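Local coordinates for 24-sterol C-methyltransferase (Haloferax volcanii, PDB 6F5Z), which is a putative S-adenosylmethionine-dependent methyltransferase that forms a complex with the activator Trm112 and binds S-adenosyl-L-homocysteine, at residues H120-L123 with E124-R128. Sequence-based numbering, arbitrary orientation.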
ATOM      1  N   HIS B 120      -5.639 -15.464 -13.796  1.00 16.62           N
ATOM      2  CA  HIS B 120      -5.356 -14.285 -14.612  1.00 16.56           C
ATOM      3  C   HIS B 120      -6.687 -13.628 -15.073  1.00 19.10           C
ATOM      4  O   HIS B 120      -6.802 -12.398 -15.049  1.00 18.93           O
ATOM      5  CB  HIS B 120      -4.463 -14.689 -15.797  1.00 16.39           C
ATOM      6  CG  HIS B 120      -3.044 -14.936 -15.373  1.00 18.24           C
ATOM      7  ND1 HIS B 120      -2.465 -16.202 -15.391  1.00 19.98           N
ATOM      8  CD2 HIS B 120      -2.121 -14.041 -14.943  1.00 19.79           C
ATOM      9  CE1 HIS B 120      -1.209 -16.022 -14.986  1.00 18.11           C
ATOM     10  NE2 HIS B 120      -0.969 -14.732 -14.693  1.00 20.76           N
ATOM     11  N   HIS B 121      -7.694 -14.438 -15.455  1.00 16.87           N
ATOM     12  CA  HIS B 121      -8.986 -13.873 -15.869  1.00 16.93           C
ATOM     13  C   HIS B 121      -9.700 -13.235 -14.672  1.00 17.88           C
ATOM     14  O   HIS B 121     -10.304 -12.176 -14.806  1.00 17.69           O
ATOM     15  CB  HIS B 121      -9.868 -14.916 -16.555  1.00 18.53           C
ATOM     16  CG  HIS B 121     -11.190 -14.373 -17.003  1.00 21.70           C
ATOM     17  ND1 HIS B 121     -11.275 -13.353 -17.940  1.00 24.86           N
ATOM     18  CD2 HIS B 121     -12.434 -14.651 -16.555  1.00 24.21           C
ATOM     19  CE1 HIS B 121     -12.570 -13.088 -18.063  1.00 24.22           C
ATOM     20  NE2 HIS B 121     -13.299 -13.839 -17.249  1.00 24.79           N
ATOM     21  N   THR B 122      -9.567 -13.846 -13.492  1.00 15.49           N
ATOM     22  CA  THR B 122     -10.178 -13.226 -12.292  1.00 15.84           C
ATOM     23  C   THR B 122      -9.543 -11.841 -12.069  1.00 17.42           C
ATOM     24  O   THR B 122     -10.265 -10.902 -11.754  1.00 16.96           O
ATOM     25  CB  THR B 122     -10.029 -14.149 -11.086  1.00 19.00           C
ATOM     26  OG1 THR B 122     -10.831 -15.322 -11.341  1.00 18.19           O
ATOM     27  CG2 THR B 122     -10.510 -13.483  -9.789  1.00 19.19           C
ATOM     28  N   LEU B 123      -8.205 -11.701 -12.215  1.00 15.18           N
ATOM     29  CA  LEU B 123      -7.599 -10.381 -12.045  1.00 15.93           C
ATOM     30  C   LEU B 123      -8.132  -9.353 -13.052  1.00 17.64           C
ATOM     31  O   LEU B 123      -8.326  -8.198 -12.726  1.00 16.61           O
ATOM     32  CB  LEU B 123      -6.079 -10.462 -12.134  1.00 15.93           C
ATOM     33  CG  LEU B 123      -5.419 -11.184 -10.969  1.00 18.07           C
ATOM     34  CD1 LEU B 123      -3.964 -11.505 -11.263  1.00 17.44           C
ATOM     35  CD2 LEU B 123      -5.542 -10.366  -9.657  1.00 17.22           C
ATOM     36  N   GLU B 124      -8.349  -9.779 -14.307  1.00 16.46           N
ATOM     37  CA  GLU B 124      -8.908  -8.901 -15.334  1.00 16.91           C
ATOM     38  C   GLU B 124     -10.350  -8.491 -14.959  1.00 16.90           C
ATOM     39  O   GLU B 124     -10.716  -7.325 -15.128  1.00 16.91           O
ATOM     40  CB  GLU B 124      -8.900  -9.621 -16.687  1.00 19.31           C
ATOM     41  CG  GLU B 124      -7.487  -9.811 -17.224  1.00 27.21           C
ATOM     42  CD  GLU B 124      -7.338 -10.911 -18.261  1.00 50.47           C
ATOM     43  OE1 GLU B 124      -8.370 -11.456 -18.722  1.00 35.57           O
ATOM     44  OE2 GLU B 124      -6.179 -11.289 -18.553  1.00 37.76           O
ATOM     45  N   GLU B 125     -11.119  -9.440 -14.378  1.00 16.34           N
ATOM     46  CA  GLU B 125     -12.486  -9.162 -13.916  1.00 15.80           C
ATOM     47  C   GLU B 125     -12.481  -8.159 -12.761  1.00 18.07           C
ATOM     48  O   GLU B 125     -13.361  -7.295 -12.676  1.00 17.78           O
ATOM     49  CB  GLU B 125     -13.160 -10.447 -13.475  1.00 17.73           C
ATOM     50  CG  GLU B 125     -13.772 -11.252 -14.615  1.00 19.87           C
ATOM     51  CD  GLU B 125     -14.966 -10.523 -15.208  1.00 22.60           C
ATOM     52  OE1 GLU B 125     -16.073 -10.612 -14.624  1.00 22.80           O
ATOM     53  OE2 GLU B 125     -14.780  -9.834 -16.239  1.00 21.03           O
ATOM     54  N   ILE B 126     -11.492  -8.278 -11.869  1.00 15.61           N
ATOM     55  CA  ILE B 126     -11.374  -7.327 -10.744  1.00 15.28           C
ATOM     56  C   ILE B 126     -11.028  -5.934 -11.278  1.00 15.93           C
ATOM     57  O   ILE B 126     -11.622  -4.922 -10.882  1.00 17.10           O
ATOM     58  CB  ILE B 126     -10.331  -7.863  -9.733  1.00 16.70           C
ATOM     59  CG1 ILE B 126     -10.911  -9.086  -9.003  1.00 17.21           C
ATOM     60  CG2 ILE B 126      -9.941  -6.793  -8.714  1.00 16.05           C
ATOM     61  CD1 ILE B 126      -9.881  -9.908  -8.241  1.00 18.53           C
ATOM     62  N   ALA B 127     -10.069  -5.859 -12.212  1.00 15.39           N
ATOM     63  CA  ALA B 127      -9.718  -4.569 -12.796  1.00 15.65           C
ATOM     64  C   ALA B 127     -10.940  -3.974 -13.521  1.00 15.95           C
ATOM     65  O   ALA B 127     -11.126  -2.765 -13.498  1.00 18.39           O
ATOM     66  CB  ALA B 127      -8.571  -4.750 -13.792  1.00 16.68           C
ATOM     67  N   ARG B 128     -11.767  -4.829 -14.128  1.00 14.70           N
ATOM     68  CA  ARG B 128     -12.971  -4.368 -14.830  1.00 15.56           C
ATOM     69  C   ARG B 128     -13.984  -3.746 -13.868  1.00 17.95           C
ATOM     70  O   ARG B 128     -14.450  -2.620 -14.116  1.00 17.23           O
ATOM     71  CB  ARG B 128     -13.622  -5.542 -15.583  1.00 15.91           C
ATOM     72  CG  ARG B 128     -14.899  -5.117 -16.325  1.00 17.95           C
ATOM     73  CD  ARG B 128     -15.561  -6.290 -17.038  1.00 20.52           C
ATOM     74  NE  ARG B 128     -16.110  -7.290 -16.125  1.00 18.75           N
ATOM     75  CZ  ARG B 128     -17.216  -7.130 -15.407  1.00 18.48           C
ATOM     76  NH1 ARG B 128     -17.932  -6.012 -15.513  1.00 18.95           N
ATOM     77  NH2 ARG B 128     -17.623  -8.088 -14.586  1.00 19.04           N
TER
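On helix 119-129, which follows strand 104-110 of the methyltransferase domain, His121 and Glu125 pack side by side one turn apart. The imidazole of His121, its CG anti to the backbone N (chi1 -179°), runs beside the Glu125 side chain and points the same way. Glu125 CG sits over one ring face, 4.1 Å from the ring centroid and 28° off the normal, a CH-pi contact. Glu124 instead approaches the ring edge, its OE1 3.6 Å from His121 ND1 and its carboxylate nearly perpendicular to the imidazole. Beyond CG the Glu125 chain bends (chi2 -68°) and meets Arg128 side-on: NE of Arg128 reaches OE2 of Glu125 at 2.9 Å, and NH2 of Arg128 reaches OE1 of Glu125 at 3.0 Å. Both acceptors lie near the guanidinium plane, yet both bonds stand well out of the carboxylate plane. Leu97 N-H also bonds to Glu125 OE1, so three bonds limit the carboxylate's rotation, while Asp101 pairs with Arg128 NH1. With an alanine in place of Glu125, Arg128 would probably lose its two-pronged partner, the Leu97 N-H its acceptor and the His121 ring its CH-pi contact. On the buried side, Thr122 CG2 touches Ile126 CD1 at 3.9 Å, while Thr122 OG1 hydrogen-bonds to Phe94 O; Leu123 and Ile126 both pack on Phe136 of strand 134-140. The helix links parallel strands 104-110 and 134-140, a beta-alpha-beta crossover as in Rossmann-like methyltransferases.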